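Local coordinates for protein prolyl oligopeptidase (Novosphingobium capsulatum, PDB 1YR2) that probably hydrolyses oligopeptides as a serine endopeptidase of the S9A family, cutting after proline and, less readily, after alanine, at residues P93-A96 and A97-R101; F261-P264 and E265-K268; W505-A508 and G509-T512; Q710-L713 and A714-G718. All coordinates share one frame; numbering follows the deposited sequence.

Four local contacts, each made within one continuous run of chain, illustrate how short-range interactions begin, carry and end secondary structure. None closes a long loop, and they follow in series without nesting or crossing. Contact 1 lies at the start of helix 95-105. Contact 2, a turn between two blades of the beta-propeller, stands apart: even contact 3, the nearest to it, is about 33 Å away between nearest atoms. Contact 3 starts helix 508-514, and contact 4 finishes helix 699-717, both in the alpha/beta-hydrolase part of the chain. Contacts 1, 3 and 4 touch one another in space, so the early helix 95-105 is tied to two helices from much later in the sequence.

Contact 1 (P93-A96 and A97-R101); sequences PERA and ALEKR
R95 sends its CG trans to the backbone nitrogen (chi1 -167°) and continues extended to NE, while E99, one turn later, also starts trans (chi1 -176°), so both chains leave the same flank of the helix and their charged ends meet. OE2 of E99 takes both terminal nitrogens, R95 NH1 at 3.1 Å and R95 NH2 at 3.3 Å, arriving at the edge of the guanidinium near its plane. The carboxylate itself is turned 82° from that plane, and both hydrogen bonds of this salt bridge are weak. The stronger claim on the arginine comes from D708 of helix 699-717, which pairs with NE; the guanidinium is thus held between two acids, which probably balance its charge and limit its rotation.

Beneath the side chains runs the helical backbone ladder. E99 N donates to R95 O at 2.9 Å in an almost straight bond, and K100 N to A96 O at 3.1 Å, whereas the bond from L98 N to E94 O is long and weak at 3.4 Å. One water extends the pattern outward, donating to P93 O and accepting from A97 N at 3.0 Å. On another flank L98 lays CD1 against E94 O, 3.5 Å away, and its side chain also packs on Q710 and T512. The carboxylate of E94 turns instead to H715, adding a polar tie to the last turn of helix 699-717. The whole is a worked case of an i to i+4 arginine-glutamate salt bridge in the opening turns of a surface helix.

Contact 2 (F261-P264 and E265-K268); sequences FATP and ELPK
A type I beta turn from T263 to L266 lies in the exposed link between strand 258-261, at the outside of one four-stranded propeller blade, and strand 270-275, which begins the next blade. Its defining bond runs from L266 N to T263 O over 3.0 Å. The donor stands well above the carbonyl plane, 53° out of it, so the bond does not lie along a carbonyl lone pair. P264 and E265 fill the two corners; the proline ring restricts phi to about the value, -71°, that the first corner of such a turn needs.

The side chain of T263 points toward the returning limb of the turn, at L266. With chi1 at 49°, OG1 sits between the backbone nitrogen and the carbonyl carbon, which brings it 3.7 Å from L266 CB and 3.2 Å from L266 O. Whether its proton goes to that oxygen is not settled, for OG1 is also hydrogen-bonded to NE2 of H271 at the start of the following blade. T263 CB adds an apolar touch on L266 CB at 3.9 Å. Beyond the turn, the backbone of P267 is hydrogen-bonded to that of N242. A type I turn with proline at its first corner is here part of a blade-to-blade connection of a beta-propeller.

Contact 3 (W505-A508 and G509-T512); sequences WFSA and GFMT
The N-cap of helix 508-514 is built here, with S507 as the capping residue and a hydrophobic staple joining F506, just before it, to M511 in the first turn. S507 OG, trans to its own nitrogen (chi1 168°), accepts from F510 N at 3.1 Å in a nearly straight bond of 169°. A water held by OG accepts from G509 N at 2.9 Å and so serves the neighbouring amide. S507 O begins the regular ladder by taking M511 N, 3.0 Å away.

In the staple, M511 brings CG to 3.8 Å from F506 CE1, at the edge of the ring; its SD lies beside the same edge, a Met-aromatic contact. S507 OG also rests over one face of the F510 ring, whose edge carbon CE2 meets W505 CZ2 at 3.8 Å. Farther along, A508 O is gripped twice by T512, from OG1 at 2.9 Å and from N at 3.1 Å, the two donors reaching it from opposite faces of its plane. The chemistry implies a helix start in which the amides of F510 and G509 are satisfied by a hydroxyl and a water, where the capping oxygen would be polarised by the helix end, and whose entering chain is fixed by apolar packing.

Contact 4 (Q710-L713 and A714-G718); sequences QAFL and AHFTG
L713 O is gripped twice by T717: the hydroxyl OG1 donates to it over 2.8 Å, and the backbone N adds a weak bond at 3.0 Å. With chi1 at 58°, OG1 is set between the backbone nitrogen and the carbonyl carbon and folds back onto the preceding turn. Near the C-terminal end of helix 699-717, the hydroxyl thus reinforces a carbonyl whose backbone bond is poorly aligned. G718, with positive phi (82°), leaves the helix in a Schellman motif, a backbone shape that glycine adopts easily.

Before that, the ladder is regular, from A714 N to Q710 O at 2.8 Å, H715 N to A711 O at 2.9 Å and F716 N to F712 O at 3.2 Å. On one flank two phenylalanines a turn apart form an edge-to-face pair. F716 presents its edge to the face of F712, the ring centroids 5.2 Å apart and the planes at 56°, with F716 CE2 lying 3.9 Å from F712 CE2. The edge of F716 also meets the backbone of the preceding turn, its CD2 approaching F712 O at 3.3 Å.

The phenylalanine pair packs against Y88 of helix 72-89 and A649 of strand 649-654, while L713 and T717 lie on W513 of helix 508-514. Q710 anchors to that same helix, NE2 donating to G509 O. R95 and L98 of helix 95-105 cover A711 and Q710, so the end of helix 699-717 is packed among three helices and strand 649-654 of the central sheet.

Contact 1 (P93-A96 and A97-R101)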
loop_
_atom_site.group_PDB
_atom_site.type_symbol
_atom_site.label_atom_id
_atom_site.label_comp_id
_atom_site.label_asym_id
_atom_site.label_seq_id
_atom_site.Cartn_x
_atom_site.Cartn_y
_atom_site.Cartn_z
ATOM N N PRO A 93 -15.172 -2.829 -28.937
ATOM C CA PRO A 93 -16.481 -3.138 -28.379
ATOM C C PRO A 93 -16.422 -3.679 -26.932
ATOM O O PRO A 93 -17.475 -3.701 -26.324
ATOM C CB PRO A 93 -17.047 -4.150 -29.374
ATOM C CG PRO A 93 -15.862 -4.871 -29.868
ATOM C CD PRO A 93 -14.754 -3.842 -29.923
ATOM N N GLU A 94 -15.251 -4.049 -26.392
ATOM C CA GLU A 94 -15.177 -4.547 -25.011
ATOM C C GLU A 94 -15.264 -3.384 -23.988
ATOM O O GLU A 94 -15.570 -3.613 -22.824
ATOM C CB GLU A 94 -13.883 -5.357 -24.767
ATOM C CG GLU A 94 -13.616 -6.556 -25.681
ATOM C CD GLU A 94 -13.018 -6.206 -27.046
ATOM O OE1 GLU A 94 -12.752 -5.008 -27.335
ATOM O OE2 GLU A 94 -12.877 -7.140 -27.870
ATOM N N ARG A 95 -15.053 -2.144 -24.436
ATOM C CA ARG A 95 -14.827 -1.025 -23.536
ATOM C C ARG A 95 -16.004 -0.700 -22.634
ATOM O O ARG A 95 -15.831 -0.461 -21.429
ATOM C CB ARG A 95 -14.445 0.235 -24.289
ATOM C CG ARG A 95 -13.924 1.272 -23.358
ATOM C CD ARG A 95 -13.655 2.585 -23.962
ATOM N NE ARG A 95 -13.140 3.534 -22.962
ATOM C CZ ARG A 95 -13.891 4.301 -22.173
ATOM N NH1 ARG A 95 -15.206 4.192 -22.192
ATOM N NH2 ARG A 95 -13.305 5.145 -21.327
ATOM N N ALA A 96 -17.189 -0.688 -23.224
ATOM C CA ALA A 96 -18.420 -0.335 -22.526
ATOM C C ALA A 96 -18.645 -1.144 -21.271
ATOM O O ALA A 96 -18.963 -0.595 -20.217
ATOM C CB ALA A 96 -19.606 -0.536 -23.469
ATOM N N ALA A 97 -18.485 -2.458 -21.396
ATOM C CA ALA A 97 -18.771 -3.383 -20.324
ATOM C C ALA A 97 -17.721 -3.239 -19.232
ATOM O O ALA A 97 -18.024 -3.342 -18.037
ATOM C CB ALA A 97 -18.759 -4.798 -20.848
ATOM N N LEU A 98 -16.489 -2.966 -19.633
ATOM C CA LEU A 98 -15.412 -2.794 -18.641
ATOM C C LEU A 98 -15.558 -1.499 -17.872
ATOM O O LEU A 98 -15.354 -1.492 -16.656
ATOM C CB LEU A 98 -14.043 -2.855 -19.286
ATOM C CG LEU A 98 -13.679 -4.239 -19.836
ATOM C CD1 LEU A 98 -12.629 -4.102 -20.980
ATOM C CD2 LEU A 98 -13.175 -5.223 -18.794
ATOM N N GLU A 99 -15.868 -0.406 -18.572
ATOM C CA GLU A 99 -16.084 0.902 -17.931
ATOM C C GLU A 99 -17.236 0.825 -16.921
ATOM O O GLU A 99 -17.159 1.416 -15.869
ATOM C CB GLU A 99 -16.394 2.011 -18.918
ATOM C CG GLU A 99 -16.522 3.380 -18.255
ATOM C CD GLU A 99 -16.843 4.527 -19.224
ATOM O OE1 GLU A 99 -17.979 4.586 -19.771
ATOM O OE2 GLU A 99 -15.957 5.402 -19.430
ATOM N N LYS A 100 -18.293 0.113 -17.295
ATOM C CA LYS A 100 -19.464 -0.036 -16.441
ATOM C C LYS A 100 -19.100 -0.858 -15.182
ATOM O O LYS A 100 -19.544 -0.511 -14.089
ATOM C CB LYS A 100 -20.576 -0.727 -17.202
ATOM C CG LYS A 100 -21.877 -0.936 -16.445
ATOM C CD LYS A 100 -22.896 -1.666 -17.338
ATOM C CE LYS A 100 -23.926 -2.447 -16.506
ATOM N NZ LYS A 100 -25.022 -1.575 -16.027
ATOM N N ARG A 101 -18.364 -1.949 -15.353
ATOM C CA ARG A 101 -17.961 -2.747 -14.207
ATOM C C ARG A 101 -17.107 -1.907 -13.252
ATOM O O ARG A 101 -17.354 -1.914 -12.033
ATOM C CB ARG A 101 -17.198 -4.003 -14.615
ATOM C CG ARG A 101 -17.007 -4.991 -13.474
ATOM C CD ARG A 101 -18.304 -5.636 -13.079
ATOM N NE ARG A 101 -18.283 -6.245 -11.766
ATOM C CZ ARG A 101 -18.658 -5.635 -10.632
ATOM N NH1 ARG A 101 -18.935 -4.319 -10.580
ATOM N NH2 ARG A 101 -18.633 -6.322 -9.515
HETATM O O HOH W 1 -18.694 -3.993 -23.939
#

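Contact 2 (F261-P264 and E265-K268)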
loop_
_atom_site.group_PDB
_atom_site.type_symbol
_atom_site.label_atom_id
_atom_site.label_comp_id
_atom_site.label_asym_id
_atom_site.label_seq_id
_atom_site.Cartn_x
_atom_site.Cartn_y
_atom_site.Cartn_z
ATOM N N PHE A 261 6.989 15.664 30.515
ATOM C CA PHE A 261 8.295 15.300 29.964
ATOM C C PHE A 261 8.788 16.276 28.910
ATOM O O PHE A 261 8.024 16.700 28.035
ATOM C CB PHE A 261 8.253 13.912 29.323
ATOM C CG PHE A 261 9.613 13.327 29.051
ATOM C CD1 PHE A 261 10.483 13.041 30.098
ATOM C CD2 PHE A 261 10.048 13.096 27.742
ATOM C CE1 PHE A 261 11.709 12.556 29.861
ATOM C CE2 PHE A 261 11.300 12.565 27.515
ATOM C CZ PHE A 261 12.118 12.302 28.547
ATOM N N ALA A 262 10.074 16.582 29.015
ATOM C CA ALA A 262 10.803 17.372 28.044
ATOM C C ALA A 262 12.265 16.945 28.020
ATOM O O ALA A 262 12.750 16.372 29.002
ATOM C CB ALA A 262 10.704 18.845 28.383
ATOM N N THR A 263 12.964 17.254 26.919
ATOM C CA THR A 263 14.427 17.093 26.832
ATOM C C THR A 263 15.077 18.425 26.490
ATOM O O THR A 263 15.343 18.703 25.330
ATOM C CB THR A 263 14.855 16.045 25.779
ATOM O OG1 THR A 263 14.183 16.265 24.526
ATOM C CG2 THR A 263 14.468 14.656 26.233
ATOM N N PRO A 264 15.365 19.226 27.505
ATOM C CA PRO A 264 15.848 20.599 27.283
ATOM C C PRO A 264 17.298 20.755 26.729
ATOM O O PRO A 264 17.710 21.889 26.445
ATOM C CB PRO A 264 15.706 21.237 28.670
ATOM C CG PRO A 264 15.805 20.124 29.647
ATOM C CD PRO A 264 15.229 18.894 28.950
ATOM N N GLU A 265 18.051 19.677 26.604
ATOM C CA GLU A 265 19.334 19.695 25.943
ATOM C C GLU A 265 19.258 19.088 24.527
ATOM O O GLU A 265 20.243 19.108 23.772
ATOM C CB GLU A 265 20.340 18.985 26.848
ATOM C CG GLU A 265 20.463 19.690 28.218
ATOM C CD GLU A 265 21.659 19.234 29.037
ATOM O OE1 GLU A 265 22.766 19.126 28.478
ATOM O OE2 GLU A 265 21.508 19.010 30.250
ATOM N N LEU A 266 18.070 18.628 24.153
ATOM C CA LEU A 266 17.827 17.962 22.861
ATOM C C LEU A 266 16.619 18.584 22.163
ATOM O O LEU A 266 15.521 18.003 22.147
ATOM C CB LEU A 266 17.578 16.485 23.093
ATOM C CG LEU A 266 18.759 15.722 23.696
ATOM C CD1 LEU A 266 18.325 14.307 24.091
ATOM C CD2 LEU A 266 19.940 15.659 22.682
ATOM N N PRO A 267 16.811 19.752 21.562
ATOM C CA PRO A 267 15.684 20.510 21.020
ATOM C C PRO A 267 14.971 19.894 19.836
ATOM O O PRO A 267 13.810 20.234 19.643
ATOM C CB PRO A 267 16.316 21.834 20.601
ATOM C CG PRO A 267 17.763 21.510 20.327
ATOM C CD PRO A 267 18.102 20.425 21.329
ATOM N N LYS A 268 15.650 19.074 19.041
ATOM C CA LYS A 268 15.047 18.454 17.858
ATOM C C LYS A 268 14.331 17.133 18.165
ATOM O O LYS A 268 13.662 16.555 17.316
ATOM C CB LYS A 268 16.099 18.223 16.789
ATOM C CG LYS A 268 16.853 19.449 16.404
ATOM C CD LYS A 268 17.740 19.245 15.196
ATOM C CE LYS A 268 18.353 20.558 14.784
ATOM N NZ LYS A 268 18.220 20.791 13.305
#

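Contact 3 (W505-A508 and G509-T512)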
loop_
_atom_site.group_PDB
_atom_site.type_symbol
_atom_site.label_atom_id
_atom_site.label_comp_id
_atom_site.label_asym_id
_atom_site.label_seq_id
_atom_site.Cartn_x
_atom_site.Cartn_y
_atom_site.Cartn_z
ATOM N N TRP A 505 -3.224 -6.459 -2.135
ATOM C CA TRP A 505 -4.059 -5.304 -1.864
ATOM C C TRP A 505 -5.255 -5.352 -2.814
ATOM O O TRP A 505 -5.230 -6.090 -3.795
ATOM C CB TRP A 505 -3.270 -4.007 -2.027
ATOM C CG TRP A 505 -3.102 -3.484 -3.420
ATOM C CD1 TRP A 505 -3.803 -2.468 -3.993
ATOM C CD2 TRP A 505 -2.177 -3.937 -4.409
ATOM N NE1 TRP A 505 -3.388 -2.274 -5.295
ATOM C CE2 TRP A 505 -2.387 -3.173 -5.568
ATOM C CE3 TRP A 505 -1.207 -4.944 -4.442
ATOM C CZ2 TRP A 505 -1.645 -3.349 -6.725
ATOM C CZ3 TRP A 505 -0.447 -5.115 -5.602
ATOM C CH2 TRP A 505 -0.682 -4.317 -6.731
ATOM N N PHE A 506 -6.242 -4.531 -2.546
ATOM C CA PHE A 506 -7.423 -4.484 -3.394
ATOM C C PHE A 506 -7.291 -3.367 -4.400
ATOM O O PHE A 506 -7.192 -2.201 -4.022
ATOM C CB PHE A 506 -8.747 -4.343 -2.580
ATOM C CG PHE A 506 -9.941 -4.271 -3.475
ATOM C CD1 PHE A 506 -10.399 -5.391 -4.071
ATOM C CD2 PHE A 506 -10.519 -3.053 -3.795
ATOM C CE1 PHE A 506 -11.471 -5.362 -4.998
ATOM C CE2 PHE A 506 -11.592 -2.989 -4.696
ATOM C CZ PHE A 506 -12.060 -4.156 -5.299
ATOM N N SER A 507 -7.308 -3.724 -5.684
ATOM C CA SER A 507 -7.291 -2.807 -6.794
ATOM C C SER A 507 -8.612 -2.942 -7.540
ATOM O O SER A 507 -8.911 -4.027 -8.050
ATOM C CB SER A 507 -6.167 -3.215 -7.778
ATOM O OG SER A 507 -6.286 -2.533 -9.002
ATOM N N ALA A 508 -9.351 -1.859 -7.632
ATOM C CA ALA A 508 -10.586 -1.843 -8.401
ATOM C C ALA A 508 -10.325 -2.137 -9.894
ATOM O O ALA A 508 -11.113 -2.813 -10.552
ATOM C CB ALA A 508 -11.298 -0.518 -8.224
ATOM N N GLY A 509 -9.232 -1.616 -10.446
ATOM C CA GLY A 509 -8.846 -1.946 -11.805
ATOM C C GLY A 509 -8.588 -3.424 -12.035
ATOM O O GLY A 509 -9.170 -4.018 -12.936
ATOM N N PHE A 510 -7.828 -4.051 -11.168
ATOM C CA PHE A 510 -7.551 -5.493 -11.342
ATOM C C PHE A 510 -8.824 -6.303 -11.148
ATOM O O PHE A 510 -9.059 -7.276 -11.882
ATOM C CB PHE A 510 -6.441 -6.005 -10.465
ATOM C CG PHE A 510 -5.080 -5.400 -10.800
ATOM C CD1 PHE A 510 -4.771 -4.996 -12.113
ATOM C CD2 PHE A 510 -4.154 -5.217 -9.820
ATOM C CE1 PHE A 510 -3.532 -4.371 -12.404
ATOM C CE2 PHE A 510 -2.900 -4.637 -10.112
ATOM C CZ PHE A 510 -2.605 -4.205 -11.385
ATOM N N MET A 511 -9.668 -5.869 -10.237
ATOM C CA MET A 511 -10.934 -6.570 -9.977
ATOM C C MET A 511 -11.875 -6.538 -11.173
ATOM O O MET A 511 -12.656 -7.476 -11.395
ATOM C CB MET A 511 -11.612 -5.974 -8.766
ATOM C CG MET A 511 -12.804 -6.763 -8.237
ATOM S SD MET A 511 -12.254 -8.377 -7.555
ATOM C CE MET A 511 -13.574 -9.231 -8.082
ATOM N N THR A 512 -11.828 -5.447 -11.921
ATOM C CA THR A 512 -12.626 -5.300 -13.132
ATOM C C THR A 512 -12.260 -6.428 -14.113
ATOM O O THR A 512 -13.145 -7.039 -14.735
ATOM C CB THR A 512 -12.365 -3.897 -13.780
ATOM O OG1 THR A 512 -12.774 -2.859 -12.886
ATOM C CG2 THR A 512 -13.187 -3.686 -15.098
HETATM O O HOH W 2 -7.519 0.417 -9.373
#

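Contact 4 (Q710-L713 and A714-G718)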
loop_
_atom_site.group_PDB
_atom_site.type_symbol
_atom_site.label_atom_id
_atom_site.label_comp_id
_atom_site.label_asym_id
_atom_site.label_seq_id
_atom_site.Cartn_x
_atom_site.Cartn_y
_atom_site.Cartn_z
ATOM N N GLN A 710 -7.764 -1.784 -20.493
ATOM C CA GLN A 710 -8.259 -3.137 -20.408
ATOM C C GLN A 710 -9.032 -3.590 -21.651
ATOM O O GLN A 710 -9.003 -4.754 -22.017
ATOM C CB GLN A 710 -9.028 -3.358 -19.116
ATOM C CG GLN A 710 -8.102 -3.404 -17.911
ATOM C CD GLN A 710 -8.796 -3.793 -16.616
ATOM O OE1 GLN A 710 -9.982 -4.220 -16.628
ATOM N NE2 GLN A 710 -8.068 -3.706 -15.509
ATOM N N ALA A 711 -9.756 -2.695 -22.285
ATOM C CA ALA A 711 -10.418 -3.037 -23.550
ATOM C C ALA A 711 -9.371 -3.425 -24.603
ATOM O O ALA A 711 -9.572 -4.390 -25.349
ATOM C CB ALA A 711 -11.221 -1.847 -24.043
ATOM N N PHE A 712 -8.278 -2.665 -24.675
ATOM C CA PHE A 712 -7.163 -2.963 -25.610
ATOM C C PHE A 712 -6.572 -4.335 -25.283
ATOM O O PHE A 712 -6.473 -5.224 -26.132
ATOM C CB PHE A 712 -6.130 -1.851 -25.511
ATOM C CG PHE A 712 -5.000 -1.942 -26.488
ATOM C CD1 PHE A 712 -3.827 -2.583 -26.141
ATOM C CD2 PHE A 712 -5.062 -1.281 -27.685
ATOM C CE1 PHE A 712 -2.765 -2.596 -27.048
ATOM C CE2 PHE A 712 -3.994 -1.283 -28.599
ATOM C CZ PHE A 712 -2.868 -1.934 -28.283
ATOM N N LEU A 713 -6.181 -4.535 -24.045
ATOM C CA LEU A 713 -5.628 -5.840 -23.638
ATOM C C LEU A 713 -6.626 -6.997 -23.850
ATOM O O LEU A 713 -6.231 -8.098 -24.264
ATOM C CB LEU A 713 -5.170 -5.816 -22.170
ATOM C CG LEU A 713 -4.137 -4.739 -21.815
ATOM C CD1 LEU A 713 -3.723 -4.843 -20.324
ATOM C CD2 LEU A 713 -2.896 -4.834 -22.722
ATOM N N ALA A 714 -7.896 -6.784 -23.521
ATOM C CA ALA A 714 -8.930 -7.808 -23.764
ATOM C C ALA A 714 -9.083 -8.166 -25.229
ATOM O O ALA A 714 -9.228 -9.311 -25.575
ATOM C CB ALA A 714 -10.293 -7.329 -23.258
ATOM N N HIS A 715 -9.100 -7.154 -26.070
ATOM C CA HIS A 715 -9.285 -7.340 -27.517
ATOM C C HIS A 715 -8.181 -8.255 -28.061
ATOM O O HIS A 715 -8.458 -9.237 -28.744
ATOM C CB HIS A 715 -9.242 -5.992 -28.204
ATOM C CG HIS A 715 -9.534 -6.061 -29.667
ATOM N ND1 HIS A 715 -10.786 -6.369 -30.154
ATOM C CD2 HIS A 715 -8.738 -5.883 -30.748
ATOM C CE1 HIS A 715 -10.755 -6.367 -31.478
ATOM N NE2 HIS A 715 -9.528 -6.066 -31.867
ATOM N N PHE A 716 -6.937 -8.002 -27.628
ATOM C CA PHE A 716 -5.788 -8.709 -28.175
ATOM C C PHE A 716 -5.473 -10.034 -27.453
ATOM O O PHE A 716 -4.657 -10.815 -27.949
ATOM C CB PHE A 716 -4.585 -7.759 -28.260
ATOM C CG PHE A 716 -4.721 -6.805 -29.379
ATOM C CD1 PHE A 716 -4.593 -7.263 -30.694
ATOM C CD2 PHE A 716 -5.074 -5.476 -29.162
ATOM C CE1 PHE A 716 -4.835 -6.398 -31.778
ATOM C CE2 PHE A 716 -5.280 -4.609 -30.234
ATOM C CZ PHE A 716 -5.164 -5.067 -31.537
ATOM N N THR A 717 -6.126 -10.313 -26.321
ATOM C CA THR A 717 -6.004 -11.611 -25.696
ATOM C C THR A 717 -7.218 -12.519 -25.863
ATOM O O THR A 717 -7.222 -13.637 -25.339
ATOM C CB THR A 717 -5.713 -11.504 -24.194
ATOM O OG1 THR A 717 -6.737 -10.755 -23.529
ATOM C CG2 THR A 717 -4.399 -10.799 -23.905
ATOM N N GLY A 718 -8.260 -12.046 -26.520
ATOM C CA GLY A 718 -9.446 -12.874 -26.710
ATOM C C GLY A 718 -10.398 -12.902 -25.525
ATOM O O GLY A 718 -11.216 -13.808 -25.421
#